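Local coordinates for protein chromosome-partitioning ATPase Soj (Thermus thermophilus, PDB 1WCV) that hydrolyses ATP and, in its ATP-bound form, binds double-stranded DNA cooperatively as nucleoprotein filaments, probably to partition chromosomes, at residues 105-110 with 115-120. Residues are numbered along the deposited sequence; the frame is centred on the assembly and turned at random.
Sequences EALRDE and VLLDAP
Asp109 sets its carboxylate against the forked end of Val115, and this is the tight part of a small buried contact. Asp109 OD2 lies 3.3 Å from Val115 CG2. The same oxygen, Asp109 OD2, is 3.7 Å from Val115 CG1, so it meets both methyls of the valine. The carboxylate carbon CG of Asp109 comes within 3.5 Å of Val115 CG2. On Val115, CG1 is anti to the backbone N (chi1 -174°) and CG2 anti to the carbonyl carbon, which puts both methyls on the side of the aspartate. The methyls have no polar hydrogen to donate, so this is a van der Waals contact; the polar partners of the carboxylate are at the start of the neighbouring strand 8-11, where OD1 makes a salt bridge to Arg7 NH1, just before the strand, and OD2 a long, weak ion pair with Arg8 NE. The buried charge is therefore probably offset by these arginines.

The second touch is looser: Leu107 CD1 and Leu117 CD2 meet methyl to methyl at 4.4 Å, and Leu117 packs besides on Val41 and Leu43. No hydrogen bond joins the two segments. On the solvent side Arg108, the centre of an inverse gamma turn, and Glu110 are exposed, and the arginine is poorly ordered.

Val115 and Leu117 present one face of strand 114-118 to the loop after helix 102-106; Leu116 faces helix 18-33 instead. The strand lies between 38-42 and 8-11, parallel to both. At its C-terminal end Asp118 OD1 makes a salt bridge to Lys20 NZ and OD2 a hydrogen bond with Thr21 OG1, both residues of the ATP site, Thr21 also binding magnesium. A hydrophobic strand ending in an aspartate beside the P-loop lysine and threonine fits the Walker B strand of a P-loop NTPase, here in the central sheet of a ParA-family ATPase.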
loop_
_atom_site.group_PDB
_atom_site.type_symbol
_atom_site.label_atom_id
_atom_site.label_comp_id
_atom_site.label_asym_id
_atom_site.label_seq_id
_atom_site.Cartn_x
_atom_site.Cartn_y
_atom_site.Cartn_z
ATOM N N GLU A 105 9.492 -31.215 11.226
ATOM C CA GLU A 105 10.103 -32.449 10.743
ATOM C C GLU A 105 9.150 -33.292 9.903
ATOM O O GLU A 105 9.583 -34.171 9.158
ATOM C CB GLU A 105 10.617 -33.277 11.925
ATOM C CG GLU A 105 11.431 -32.479 12.936
ATOM C CD GLU A 105 12.645 -31.795 12.323
ATOM O OE1 GLU A 105 13.325 -31.038 13.052
ATOM O OE2 GLU A 105 12.923 -32.012 11.122
ATOM N N ALA A 106 7.853 -33.023 10.020
ATOM C CA ALA A 106 6.856 -33.774 9.270
ATOM C C ALA A 106 6.394 -33.044 8.011
ATOM O O ALA A 106 5.598 -33.576 7.240
ATOM C CB ALA A 106 5.660 -34.082 10.161
ATOM N N LEU A 107 6.893 -31.829 7.805
ATOM C CA LEU A 107 6.521 -31.043 6.632
ATOM C C LEU A 107 7.453 -31.280 5.451
ATOM O O LEU A 107 8.333 -30.467 5.170
ATOM C CB LEU A 107 6.514 -29.548 6.967
ATOM C CG LEU A 107 5.353 -29.005 7.800
ATOM C CD1 LEU A 107 5.645 -27.568 8.194
ATOM C CD2 LEU A 107 4.059 -29.094 7.005
ATOM N N ARG A 108 7.263 -32.397 4.760
ATOM C CA ARG A 108 8.082 -32.703 3.597
ATOM C C ARG A 108 7.406 -32.065 2.385
ATOM O O ARG A 108 6.865 -32.747 1.518
ATOM C CB ARG A 108 8.206 -34.219 3.423
ATOM C CG ARG A 108 8.934 -34.899 4.576
ATOM C CD ARG A 108 9.075 -36.397 4.354
ATOM N NE ARG A 108 7.782 -37.076 4.311
ATOM C CZ ARG A 108 7.630 -38.377 4.083
ATOM N NH1 ARG A 108 6.415 -38.914 4.062
ATOM N NH2 ARG A 108 8.692 -39.144 3.874
ATOM N N ASP A 109 7.449 -30.736 2.354
ATOM C CA ASP A 109 6.837 -29.935 1.300
ATOM C C ASP A 109 7.858 -29.347 0.331
ATOM O O ASP A 109 7.612 -28.305 -0.275
ATOM C CB ASP A 109 6.052 -28.791 1.932
ATOM C CG ASP A 109 6.883 -28.005 2.934
ATOM O OD1 ASP A 109 8.110 -27.891 2.733
ATOM O OD2 ASP A 109 6.314 -27.494 3.919
ATOM N N GLU A 110 9.000 -30.008 0.186
ATOM C CA GLU A 110 10.041 -29.517 -0.707
ATOM C C GLU A 110 9.560 -29.294 -2.139
ATOM O O GLU A 110 10.237 -28.639 -2.928
ATOM C CB GLU A 110 11.247 -30.465 -0.699
ATOM C CG GLU A 110 10.910 -31.949 -0.727
ATOM C CD GLU A 110 10.395 -32.462 0.607
ATOM O OE1 GLU A 110 11.054 -32.217 1.642
ATOM O OE2 GLU A 110 9.335 -33.122 0.622
ATOM N N VAL A 115 4.715 -22.222 1.423
ATOM C CA VAL A 115 3.838 -22.966 2.315
ATOM C C VAL A 115 3.267 -22.004 3.355
ATOM O O VAL A 115 4.019 -21.373 4.091
ATOM C CB VAL A 115 4.612 -24.079 3.045
ATOM C CG1 VAL A 115 3.644 -24.928 3.868
ATOM C CG2 VAL A 115 5.367 -24.936 2.032
ATOM N N LEU A 116 1.945 -21.877 3.387
ATOM C CA LEU A 116 1.284 -20.985 4.346
ATOM C C LEU A 116 0.680 -21.815 5.467
ATOM O O LEU A 116 -0.022 -22.789 5.214
ATOM C CB LEU A 116 0.179 -20.169 3.657
ATOM C CG LEU A 116 0.603 -18.921 2.868
ATOM C CD1 LEU A 116 1.696 -19.261 1.870
ATOM C CD2 LEU A 116 -0.613 -18.346 2.146
ATOM N N LEU A 117 0.953 -21.427 6.708
ATOM C CA LEU A 117 0.427 -22.160 7.859
ATOM C C LEU A 117 -0.563 -21.301 8.625
ATOM O O LEU A 117 -0.163 -20.338 9.269
ATOM C CB LEU A 117 1.572 -22.544 8.792
ATOM C CG LEU A 117 2.795 -23.217 8.175
ATOM C CD1 LEU A 117 3.921 -23.252 9.199
ATOM C CD2 LEU A 117 2.428 -24.621 7.703
ATOM N N ASP A 118 -1.846 -21.645 8.557
ATOM C CA ASP A 118 -2.867 -20.886 9.273
ATOM C C ASP A 118 -2.917 -21.390 10.709
ATOM O O ASP A 118 -3.580 -22.379 11.005
ATOM C CB ASP A 118 -4.231 -21.046 8.598
ATOM C CG ASP A 118 -5.266 -20.087 9.152
ATOM O OD1 ASP A 118 -4.866 -19.020 9.676
ATOM O OD2 ASP A 118 -6.478 -20.382 9.056
ATOM N N ALA A 119 -2.219 -20.683 11.595
ATOM C CA ALA A 119 -2.122 -21.051 13.006
ATOM C C ALA A 119 -3.285 -20.616 13.881
ATOM O O ALA A 119 -3.883 -19.560 13.677
ATOM C CB ALA A 119 -0.831 -20.493 13.582
ATOM N N PRO A 120 -3.626 -21.438 14.882
ATOM C CA PRO A 120 -4.731 -21.083 15.775
ATOM C C PRO A 120 -4.255 -19.971 16.709
ATOM O O PRO A 120 -3.054 -19.749 16.859
ATOM C CB PRO A 120 -5.012 -22.387 16.513
ATOM C CG PRO A 120 -3.676 -23.036 16.572
ATOM C CD PRO A 120 -3.090 -22.774 15.198
#